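Concanavalin B (Canavalia ensiformis, PDB 6CAF) may act as a carbohydrate-binding protein of seeds, with the (beta/alpha)8-barrel fold of the family 18 chitinases. Local coordinates at residues A[36-39]-A[40-43]; A[167-170]-A[171-175]; A[232-235]-A[236-239]; A[289-292]-A[293-296]. One frame throughout, in Å; residues are numbered along the deposited sequence. Where two conformers were deposited one is given.

Contact 1: A[36-39]-A[40-43]; sequences WGQR and EDGL
The loop that leaves strand 31-36 of the barrel and runs to helix 44-49 folds back on itself, so that the carboxylate of Asp41 reaches the backbone of Gly37 and Gln38. Asp41 OD2 takes both amide hydrogens: Gly37 N lies 2.8 Å from it, on the anti lone pair, whereas Gln38 N at 3.0 Å comes from above the carboxylate plane, 44° out of it. Two bonds from successive peptides fix the rotation of the carboxylate and hold the backbone in a tight curve. At the backbone angles of Gly37 a CB would press on the carbonyl oxygen of Trp36. The curve continues as a short 3-10 turn, where Asp41 N bonds to Gln38 O and Gly42 N to Arg39 O at 3.1 Å. Such beta-alpha loops, at the C-terminal ends of the strands of a TIM barrel, surround the cleft in family 18 enzymes. Trp36 closes the far side of the loop: with CG anti to N (chi1 179°), its indole swings across to Gly42, and NE1 donates to Gly42 O at 2.8 Å. The oxygen sits near the ring plane, but NE1 stands above the carbonyl plane of Gly42. The ring's CD1 also packs obliquely against Asp41 CB at 3.6 Å. Gln38 CG rests on the carboxylate, 3.0 Å from Asp41 OD2. One water joins Gln38 O to Gly42 O; a second ties Arg39 N to Glu40 OE1, 2.6 Å from the water oxygen. Asp41 OD1 accepts from Gln293 N, at the start of helix 292-298.

Contact 2: A[167-170]-A[171-175]; sequences LLEE and LYQIK
Leu171 sits one helical turn beyond Leu167 and lays its side chain along that residue's carbonyl. Its backbone N bonds to Leu167 O at 3.0 Å. CB lies 3.6 Å from Leu167 O; with CG turned beside the backbone N (chi1 -77°), CG stays as close to that oxygen, and CD1 continues past it to meet Leu167 CG at 4.3 Å in a loose apolar contact. Beyond this pair, Leu171 packs on Phe153 of strand 150-154 and Leu184 of strand 183-186. Ile174 behaves much the same over Glu170: CG1 approaches Glu170 O at 3.3 Å and CD1 follows at 3.5 Å from that oxygen. On the solvent side Glu169 and Gln173 run alongside each other in the same direction. Both have two conformers; in the given pair Gln173 NE2 donates to Glu169 OE2 at 2.9 Å, on the syn side and 29° out of the carboxylate plane, a bond that is probably not permanent. Glu169 OE1 is held separately by His205, whose ring also stacks on Tyr172. This amphipathic helix, leucines toward the sheet and polar row outward, forms the beta-alpha-beta crossover from strand 150-154 to strand 183-186 in the TIM barrel.

Contact 3: A[232-235]-A[236-239]; sequences AWLS and WTKS
Trp236 N donates to Ala232 O and Thr237 N to Trp233 O, both at 2.9 Å, in the helical backbone set that joins 232-235 to 236-239. Toward the C-terminal end the bonds lengthen. Lys238 N is 3.2 Å from Leu234 O and makes a weak second bond with Ser235 O, which also accepts from Ser239 N at 3.1 Å.

A side-chain hydroxyl adds one more bond: Thr237 OG1 donates to Leu234 O at 2.7 Å. With chi1 at 66° OG1 falls between N and the carbonyl carbon, on the side where the carbonyl three residues back can be reached; Leu234 O thus accepts from two donors, OG1 and Lys238 N.

Carbon contacts make up the third group. The torsion that places OG1 sends the methyl CG2 of Thr237 the other way, to Trp233 NE1 at 3.5 Å, obliquely to the ring. Leu234 CD1 approaches Lys238 CE, a grazing contact in which the two chains lie at a slant. Trp236 brings the edge of its indole up to a carbonyl: CD1 is 3.1 Å from Ala232 O, near the ring plane. Its NE1 is used otherwise, donating to Cys190 O, and Trp233 NE1 donates to Pro278 O.

Trp233 and Thr237 pack against Leu247 of strand 247-252, while Ala232 touches Cys219, disulfide-bonded to Cys190. Helix 227-239 thereby packs on the outside of the barrel in the crossover between strands 208-212 and 247-252.

Contact 4: A[289-292]-A[293-296]; sequences LWNR and QADK
Arg292, first residue of helix 292-298, turns a face of its guanidinium group to the aliphatic chain of Lys296, one turn on. Lys296 CG stands over the centre of that face, 3.4 Å from Arg292 CZ, and CD follows at 3.7 Å from Arg292 NE, the two chains crossing at about a right angle. In the backbone, Lys296 N donates to Arg292 O at 2.9 Å. The bend at chi2 (61°) brings the arginine back alongside the helix instead of straight out. Its like-charged neighbour stays apart, Lys296 NZ being 4.6 Å from Arg292 NH2. Tyr53 OH at NH1 and Thr47 OG1 at NE fix the guanidinium in position, and the carboxylate of Asp295, whose OD2 is 4.6 Å from Arg292 NH1 and not in contact with it, may offset the charge.

Asn291 is the N-cap. Its CG lies between N and the carbonyl carbon (chi1 61°), bringing OD1 within 3.1 Å of Ala294 N in a fairly straight bond of 165°, while Asn291 O accepts from Asp295 N. The peptide bond before Asn291 is cis, where the chain leaves strand 284-290; a non-proline cis peptide after a tryptophan at the end of the last barrel strand is also found in family 18 chitinases such as hevamine. The ring of Trp290 has Asn291 CB over one face, near its rim.

Asp295 aims its carboxylate back toward the strand: its side chain crosses that of Leu289 at about a right angle, Asp295 OD2 lying 3.7 Å from Leu289 CD1. The same oxygen accepts from Tyr53 OH and Ser301 OG.

Contacts 1 and 4 stand next to each other, their centres about 9 Å apart, at the C-terminal ends of the adjacent strands 31-36 and 284-290, and they touch where Asp41 OD1 is 2.8 Å from Gln293 N, a probable hydrogen bond. In family 18 chitinases this end of the barrel carries the substrate cleft. Contacts 2 and 3, in contrast, lie on outer helices of the barrel, about 25 Å apart between centres. Contact 1 is on the opposite side of the chain's centre from both, about 29 Å from contact 2 and 32 Å from contact 3 between centres. Contact 4 is about 30 Å from contact 2, again across the chain's centre, and about 26 Å from contact 3, both between centres.

Contact 1: A[36-39]-A[40-43]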
loop_
_atom_site.group_PDB
_atom_site.type_symbol
_atom_site.label_atom_id
_atom_site.label_comp_id
_atom_site.label_asym_id
_atom_site.label_seq_id
_atom_site.Cartn_x
_atom_site.Cartn_y
_atom_site.Cartn_z
ATOM N N TRP A 36 -4.487 7.180 -0.617
ATOM C CA TRP A 36 -5.190 8.406 -0.286
ATOM C C TRP A 36 -4.329 9.284 0.589
ATOM O O TRP A 36 -3.728 8.795 1.530
ATOM C CB TRP A 36 -6.500 8.072 0.441
ATOM C CG TRP A 36 -7.268 9.289 0.843
ATOM C CD1 TRP A 36 -8.229 9.922 0.096
ATOM C CD2 TRP A 36 -7.092 10.071 2.037
ATOM N NE1 TRP A 36 -8.650 11.057 0.758
ATOM C CE2 TRP A 36 -7.952 11.172 1.939
ATOM C CE3 TRP A 36 -6.326 9.930 3.193
ATOM C CZ2 TRP A 36 -8.036 12.131 2.934
ATOM C CZ3 TRP A 36 -6.395 10.877 4.158
ATOM C CH2 TRP A 36 -7.245 11.957 4.038
ATOM N N GLY A 37 -4.277 10.573 0.296
ATOM C CA GLY A 37 -3.550 11.471 1.164
ATOM C C GLY A 37 -3.135 12.810 0.626
ATOM O O GLY A 37 -2.347 13.473 1.259
ATOM N N GLN A 38 -3.663 13.284 -0.400
ATOM C CA GLN A 38 -3.394 14.559 -1.070
ATOM C C GLN A 38 -4.695 15.279 -1.302
ATOM O O GLN A 38 -5.760 14.687 -1.228
ATOM C CB GLN A 38 -2.627 14.365 -2.374
ATOM C CG GLN A 38 -3.307 13.609 -3.476
ATOM C CD GLN A 38 -2.414 13.498 -4.717
ATOM O OE1 GLN A 38 -1.183 13.656 -4.630
ATOM N NE2 GLN A 38 -3.035 13.296 -5.873
ATOM N N ARG A 39 -4.625 16.601 -1.409
ATOM C CA ARG A 39 -5.846 17.385 -1.523
ATOM C C ARG A 39 -6.772 16.905 -2.638
ATOM O O ARG A 39 -7.992 16.778 -2.457
ATOM C CB ARG A 39 -5.496 18.861 -1.721
ATOM C CG ARG A 39 -6.709 19.760 -1.887
ATOM C CD ARG A 39 -6.320 21.224 -2.093
ATOM N NE ARG A 39 -6.016 21.862 -0.818
ATOM C CZ ARG A 39 -6.905 22.506 -0.067
ATOM N NH1 ARG A 39 -6.520 23.048 1.080
ATOM N NH2 ARG A 39 -8.167 22.647 -0.471
ATOM N N GLU A 40 -6.224 16.582 -3.732
ATOM C CA GLU A 40 -6.967 16.233 -4.940
ATOM C C GLU A 40 -7.675 14.871 -4.848
ATOM O O GLU A 40 -8.443 14.509 -5.749
ATOM C CB GLU A 40 -6.050 16.288 -6.178
ATOM C CG GLU A 40 -5.529 17.695 -6.496
ATOM C CD GLU A 40 -4.243 18.080 -5.696
ATOM O OE1 GLU A 40 -3.743 17.331 -4.848
ATOM O OE2 GLU A 40 -3.722 19.179 -5.973
ATOM N N ASP A 41 -7.295 14.116 -3.802
ATOM C CA ASP A 41 -7.925 12.833 -3.578
ATOM C C ASP A 41 -9.319 12.981 -2.994
ATOM O O ASP A 41 -10.053 12.006 -2.900
ATOM C CB ASP A 41 -7.114 11.989 -2.600
ATOM C CG ASP A 41 -5.784 11.564 -3.141
ATOM O OD1 ASP A 41 -5.637 11.405 -4.368
ATOM O OD2 ASP A 41 -4.892 11.322 -2.295
ATOM N N GLY A 42 -9.684 14.175 -2.546
ATOM C CA GLY A 42 -10.955 14.358 -1.879
ATOM C C GLY A 42 -10.961 13.763 -0.468
ATOM O O GLY A 42 -9.918 13.494 0.134
ATOM N N LEU A 43 -12.160 13.579 0.074
ATOM C CA LEU A 43 -12.310 13.150 1.442
ATOM C C LEU A 43 -12.030 11.661 1.603
ATOM O O LEU A 43 -12.402 10.843 0.766
ATOM C CB LEU A 43 -13.699 13.426 1.960
ATOM C CG LEU A 43 -14.090 14.893 1.985
ATOM C CD1 LEU A 43 -15.449 14.958 2.650
ATOM C CD2 LEU A 43 -13.131 15.768 2.762
HETATM O O HOH W 1 -7.850 14.972 0.410
HETATM O O HOH W 2 -2.167 18.060 -2.933
#

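Contact 2: A[167-170]-A[171-175]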
loop_
_atom_site.group_PDB
_atom_site.type_symbol
_atom_site.label_atom_id
_atom_site.label_comp_id
_atom_site.label_asym_id
_atom_site.label_seq_id
_atom_site.Cartn_x
_atom_site.Cartn_y
_atom_site.Cartn_z
ATOM N N LEU A 167 12.850 -2.984 10.966
ATOM C CA LEU A 167 11.579 -2.332 11.293
ATOM C C LEU A 167 10.438 -3.333 11.212
ATOM O O LEU A 167 9.545 -3.399 12.083
ATOM C CB LEU A 167 11.361 -1.142 10.376
ATOM C CG LEU A 167 10.049 -0.391 10.597
ATOM C CD1 LEU A 167 9.889 0.141 11.998
ATOM C CD2 LEU A 167 9.902 0.735 9.577
ATOM N N LEU A 168 10.420 -4.093 10.116
ATOM C CA LEU A 168 9.416 -5.109 9.941
ATOM C C LEU A 168 9.466 -6.152 11.063
ATOM O O LEU A 168 8.418 -6.515 11.625
ATOM C CB LEU A 168 9.604 -5.776 8.581
ATOM C CG LEU A 168 8.657 -6.920 8.296
ATOM C CD1 LEU A 168 7.198 -6.500 8.360
ATOM C CD2 LEU A 168 9.018 -7.538 6.945
ATOM N N GLU A 169 10.672 -6.631 11.396
ATOM C CA GLU A 169 10.851 -7.590 12.465
ATOM C C GLU A 169 10.292 -7.070 13.783
ATOM O O GLU A 169 9.618 -7.791 14.532
ATOM C CB GLU A 169 12.333 -7.877 12.627
ATOM C CG GLU A 169 12.660 -8.779 13.805
ATOM C CD GLU A 169 12.126 -10.180 13.654
ATOM O OE1 GLU A 169 12.052 -10.628 12.503
ATOM O OE2 GLU A 169 11.814 -10.819 14.682
ATOM N N GLU A 170 10.587 -5.815 14.084
ATOM C CA GLU A 170 10.145 -5.257 15.341
ATOM C C GLU A 170 8.624 -5.101 15.399
ATOM O O GLU A 170 7.994 -5.364 16.424
ATOM C CB GLU A 170 10.860 -3.934 15.658
ATOM C CG GLU A 170 12.365 -4.070 15.822
ATOM C CD GLU A 170 12.900 -4.954 16.925
ATOM O OE1 GLU A 170 12.141 -5.463 17.759
ATOM O OE2 GLU A 170 14.149 -5.123 16.944
ATOM N N LEU A 171 8.022 -4.683 14.282
ATOM C CA LEU A 171 6.573 -4.613 14.232
ATOM C C LEU A 171 5.949 -6.011 14.363
ATOM O O LEU A 171 4.943 -6.182 15.056
ATOM C CB LEU A 171 6.102 -3.931 12.943
ATOM C CG LEU A 171 6.229 -2.440 12.926
ATOM C CD1 LEU A 171 6.117 -1.912 11.501
ATOM C CD2 LEU A 171 5.192 -1.778 13.807
ATOM N N TYR A 172 6.540 -6.975 13.676
ATOM C CA TYR A 172 6.048 -8.319 13.739
ATOM C C TYR A 172 6.093 -8.883 15.171
ATOM O O TYR A 172 5.167 -9.532 15.650
ATOM C CB TYR A 172 6.868 -9.186 12.793
ATOM C CG TYR A 172 6.245 -10.532 12.702
ATOM C CD1 TYR A 172 5.143 -10.754 11.858
ATOM C CD2 TYR A 172 6.689 -11.531 13.430
ATOM C CE1 TYR A 172 4.511 -11.969 11.814
ATOM C CE2 TYR A 172 6.073 -12.795 13.398
ATOM C CZ TYR A 172 4.992 -12.991 12.571
ATOM O OH TYR A 172 4.314 -14.179 12.473
ATOM N N GLN A 173 7.170 -8.577 15.881
ATOM C CA GLN A 173 7.301 -9.048 17.250
ATOM C C GLN A 173 6.266 -8.398 18.167
ATOM O O GLN A 173 5.703 -9.059 19.043
ATOM C CB GLN A 173 8.722 -8.834 17.775
ATOM C CG GLN A 173 9.757 -9.732 17.115
ATOM C CD GLN A 173 9.480 -11.197 17.349
ATOM O OE1 GLN A 173 9.005 -11.574 18.418
ATOM N NE2 GLN A 173 9.757 -12.030 16.349
ATOM N N ILE A 174 6.005 -7.118 17.975
ATOM C CA ILE A 174 5.001 -6.399 18.751
ATOM C C ILE A 174 3.628 -7.057 18.531
ATOM O O ILE A 174 2.825 -7.154 19.464
ATOM C CB ILE A 174 5.001 -4.879 18.396
ATOM C CG1 ILE A 174 6.212 -4.187 18.999
ATOM C CG2 ILE A 174 3.710 -4.210 18.871
ATOM C CD1 ILE A 174 6.474 -2.818 18.364
ATOM N N LYS A 175 3.335 -7.441 17.297
ATOM C CA LYS A 175 2.078 -8.038 17.016
ATOM C C LYS A 175 1.936 -9.296 17.857
ATOM O O LYS A 175 0.864 -9.566 18.392
ATOM C CB LYS A 175 2.024 -8.324 15.505
ATOM C CG LYS A 175 0.837 -9.063 14.983
ATOM C CD LYS A 175 1.015 -9.088 13.445
ATOM C CE LYS A 175 0.258 -10.162 12.711
ATOM N NZ LYS A 175 0.110 -9.661 11.300
#

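Contact 3: A[232-235]-A[236-239]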
loop_
_atom_site.group_PDB
_atom_site.type_symbol
_atom_site.label_atom_id
_atom_site.label_comp_id
_atom_site.label_asym_id
_atom_site.label_seq_id
_atom_site.Cartn_x
_atom_site.Cartn_y
_atom_site.Cartn_z
ATOM N N ALA A 232 7.286 -11.101 -14.706
ATOM C CA ALA A 232 7.607 -10.473 -13.436
ATOM C C ALA A 232 6.695 -11.041 -12.339
ATOM O O ALA A 232 7.150 -11.310 -11.224
ATOM C CB ALA A 232 7.537 -8.963 -13.544
ATOM N N TRP A 233 5.402 -11.181 -12.635
ATOM C CA TRP A 233 4.510 -11.808 -11.675
ATOM C C TRP A 233 5.038 -13.187 -11.294
ATOM O O TRP A 233 5.115 -13.527 -10.111
ATOM C CB TRP A 233 3.104 -11.902 -12.256
ATOM C CG TRP A 233 2.137 -12.581 -11.376
ATOM C CD1 TRP A 233 1.917 -13.905 -11.309
ATOM C CD2 TRP A 233 1.331 -11.991 -10.357
ATOM N NE1 TRP A 233 0.980 -14.190 -10.350
ATOM C CE2 TRP A 233 0.613 -13.025 -9.748
ATOM C CE3 TRP A 233 1.121 -10.685 -9.929
ATOM C CZ2 TRP A 233 -0.298 -12.798 -8.714
ATOM C CZ3 TRP A 233 0.231 -10.456 -8.907
ATOM C CH2 TRP A 233 -0.476 -11.510 -8.327
ATOM N N LEU A 234 5.390 -13.993 -12.287
ATOM C CA LEU A 234 5.976 -15.286 -12.017
ATOM C C LEU A 234 7.165 -15.180 -11.065
ATOM O O LEU A 234 7.271 -15.934 -10.093
ATOM C CB LEU A 234 6.386 -15.959 -13.332
ATOM C CG LEU A 234 7.030 -17.329 -13.213
ATOM C CD1 LEU A 234 6.109 -18.329 -12.526
ATOM C CD2 LEU A 234 7.484 -17.859 -14.565
ATOM N N SER A 235 8.079 -14.270 -11.362
ATOM C CA SER A 235 9.243 -14.088 -10.499
ATOM C C SER A 235 8.836 -13.803 -9.062
ATOM O O SER A 235 9.427 -14.341 -8.112
ATOM C CB SER A 235 10.108 -12.980 -11.050
ATOM O OG SER A 235 10.574 -13.264 -12.351
ATOM N N TRP A 236 7.842 -12.942 -8.880
ATOM C CA TRP A 236 7.363 -12.587 -7.547
ATOM C C TRP A 236 6.699 -13.783 -6.856
ATOM O O TRP A 236 6.828 -13.924 -5.629
ATOM C CB TRP A 236 6.436 -11.356 -7.602
ATOM C CG TRP A 236 7.257 -10.126 -7.707
ATOM C CD1 TRP A 236 7.568 -9.438 -8.829
ATOM C CD2 TRP A 236 7.967 -9.494 -6.638
ATOM N NE1 TRP A 236 8.402 -8.400 -8.528
ATOM C CE2 TRP A 236 8.671 -8.416 -7.187
ATOM C CE3 TRP A 236 8.064 -9.733 -5.273
ATOM C CZ2 TRP A 236 9.465 -7.576 -6.424
ATOM C CZ3 TRP A 236 8.865 -8.914 -4.520
ATOM C CH2 TRP A 236 9.553 -7.852 -5.089
ATOM N N THR A 237 6.000 -14.643 -7.600
ATOM C CA THR A 237 5.425 -15.805 -6.944
ATOM C C THR A 237 6.507 -16.690 -6.357
ATOM O O THR A 237 6.283 -17.369 -5.370
ATOM C CB THR A 237 4.528 -16.654 -7.853
ATOM O OG1 THR A 237 5.273 -17.259 -8.908
ATOM C CG2 THR A 237 3.357 -15.844 -8.389
ATOM N N LYS A 238 7.683 -16.691 -6.975
ATOM C CA LYS A 238 8.789 -17.497 -6.422
ATOM C C LYS A 238 9.520 -16.799 -5.283
ATOM O O LYS A 238 10.057 -17.463 -4.387
ATOM C CB LYS A 238 9.798 -17.821 -7.487
ATOM C CG LYS A 238 9.204 -18.507 -8.671
ATOM C CD LYS A 238 8.311 -19.647 -8.268
ATOM C CE LYS A 238 7.919 -20.415 -9.507
ATOM N NZ LYS A 238 6.997 -21.542 -9.202
ATOM N N SER A 239 9.597 -15.660 -5.268
ATOM C CA SER A 239 10.345 -14.715 -4.359
ATOM C C SER A 239 9.489 -14.596 -3.009
ATOM O O SER A 239 10.068 -14.383 -1.943
ATOM C CB SER A 239 10.528 -13.332 -5.029
ATOM O OG SER A 239 11.784 -13.168 -5.687
#

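Contact 4: A[289-292]-A[293-296]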
loop_
_atom_site.group_PDB
_atom_site.type_symbol
_atom_site.label_atom_id
_atom_site.label_comp_id
_atom_site.label_asym_id
_atom_site.label_seq_id
_atom_site.Cartn_x
_atom_site.Cartn_y
_atom_site.Cartn_z
ATOM N N LEU A 289 -4.364 0.742 -6.463
ATOM C CA LEU A 289 -4.359 1.850 -7.404
ATOM C C LEU A 289 -3.665 3.083 -6.825
ATOM O O LEU A 289 -4.051 3.609 -5.761
ATOM C CB LEU A 289 -5.777 2.196 -7.824
ATOM C CG LEU A 289 -6.482 1.083 -8.594
ATOM C CD1 LEU A 289 -7.954 1.391 -8.810
ATOM C CD2 LEU A 289 -5.801 0.805 -9.900
ATOM N N TRP A 290 -2.643 3.520 -7.571
ATOM C CA TRP A 290 -1.998 4.797 -7.356
ATOM C C TRP A 290 -2.678 5.776 -8.319
ATOM O O TRP A 290 -2.479 5.640 -9.533
ATOM C CB TRP A 290 -0.485 4.711 -7.655
ATOM C CG TRP A 290 0.159 6.042 -7.547
ATOM C CD1 TRP A 290 0.566 6.819 -8.571
ATOM C CD2 TRP A 290 0.333 6.807 -6.355
ATOM N NE1 TRP A 290 1.004 8.057 -8.086
ATOM C CE2 TRP A 290 0.901 8.049 -6.719
ATOM C CE3 TRP A 290 0.167 6.528 -4.995
ATOM C CZ2 TRP A 290 1.218 9.039 -5.772
ATOM C CZ3 TRP A 290 0.489 7.519 -4.053
ATOM C CH2 TRP A 290 1.012 8.748 -4.438
ATOM N N ASN A 291 -3.498 6.731 -7.866
ATOM C CA ASN A 291 -3.959 6.987 -6.512
ATOM C C ASN A 291 -5.454 7.350 -6.575
ATOM O O ASN A 291 -6.101 7.237 -7.637
ATOM C CB ASN A 291 -3.139 8.091 -5.865
ATOM C CG ASN A 291 -3.253 9.409 -6.614
ATOM O OD1 ASN A 291 -3.890 9.521 -7.657
ATOM N ND2 ASN A 291 -2.656 10.440 -6.045
ATOM N N ARG A 292 -6.023 7.764 -5.447
ATOM C CA ARG A 292 -7.440 8.028 -5.396
ATOM C C ARG A 292 -7.829 9.121 -6.413
ATOM O O ARG A 292 -8.841 8.979 -7.102
ATOM C CB ARG A 292 -7.855 8.397 -3.991
ATOM C CG ARG A 292 -9.299 8.831 -3.856
ATOM C CD ARG A 292 -10.314 7.786 -4.242
ATOM N NE ARG A 292 -11.631 8.298 -3.934
ATOM C CZ ARG A 292 -12.752 8.126 -4.628
ATOM N NH1 ARG A 292 -12.802 7.221 -5.564
ATOM N NH2 ARG A 292 -13.837 8.826 -4.316
ATOM N N GLN A 293 -7.050 10.196 -6.489
ATOM C CA GLN A 293 -7.335 11.262 -7.446
ATOM C C GLN A 293 -7.466 10.709 -8.854
ATOM O O GLN A 293 -8.418 11.027 -9.590
ATOM C CB GLN A 293 -6.211 12.316 -7.415
ATOM C CG GLN A 293 -6.331 13.403 -8.465
ATOM C CD GLN A 293 -5.175 14.367 -8.547
ATOM O OE1 GLN A 293 -4.209 14.294 -7.801
ATOM N NE2 GLN A 293 -5.281 15.294 -9.485
ATOM N N ALA A 294 -6.487 9.908 -9.267
ATOM C CA ALA A 294 -6.504 9.382 -10.610
ATOM C C ALA A 294 -7.678 8.436 -10.840
ATOM O O ALA A 294 -8.276 8.420 -11.920
ATOM C CB ALA A 294 -5.177 8.718 -10.921
ATOM N N ASP A 295 -8.004 7.656 -9.804
ATOM C CA ASP A 295 -9.133 6.722 -9.905
ATOM C C ASP A 295 -10.447 7.477 -10.067
ATOM O O ASP A 295 -11.283 7.122 -10.897
ATOM C CB ASP A 295 -9.163 5.828 -8.682
ATOM C CG ASP A 295 -10.031 4.619 -8.833
ATOM O OD1 ASP A 295 -10.380 4.268 -9.969
ATOM O OD2 ASP A 295 -10.342 3.981 -7.805
ATOM N N LYS A 296 -10.592 8.572 -9.322
ATOM C CA LYS A 296 -11.771 9.419 -9.481
ATOM C C LYS A 296 -11.881 10.010 -10.884
ATOM O O LYS A 296 -12.968 10.160 -11.434
ATOM C CB LYS A 296 -11.700 10.632 -8.508
ATOM C CG LYS A 296 -12.022 10.330 -7.094
ATOM C CD LYS A 296 -11.297 11.248 -6.135
ATOM C CE LYS A 296 -11.568 12.703 -6.434
ATOM N NZ LYS A 296 -13.011 12.969 -6.167
#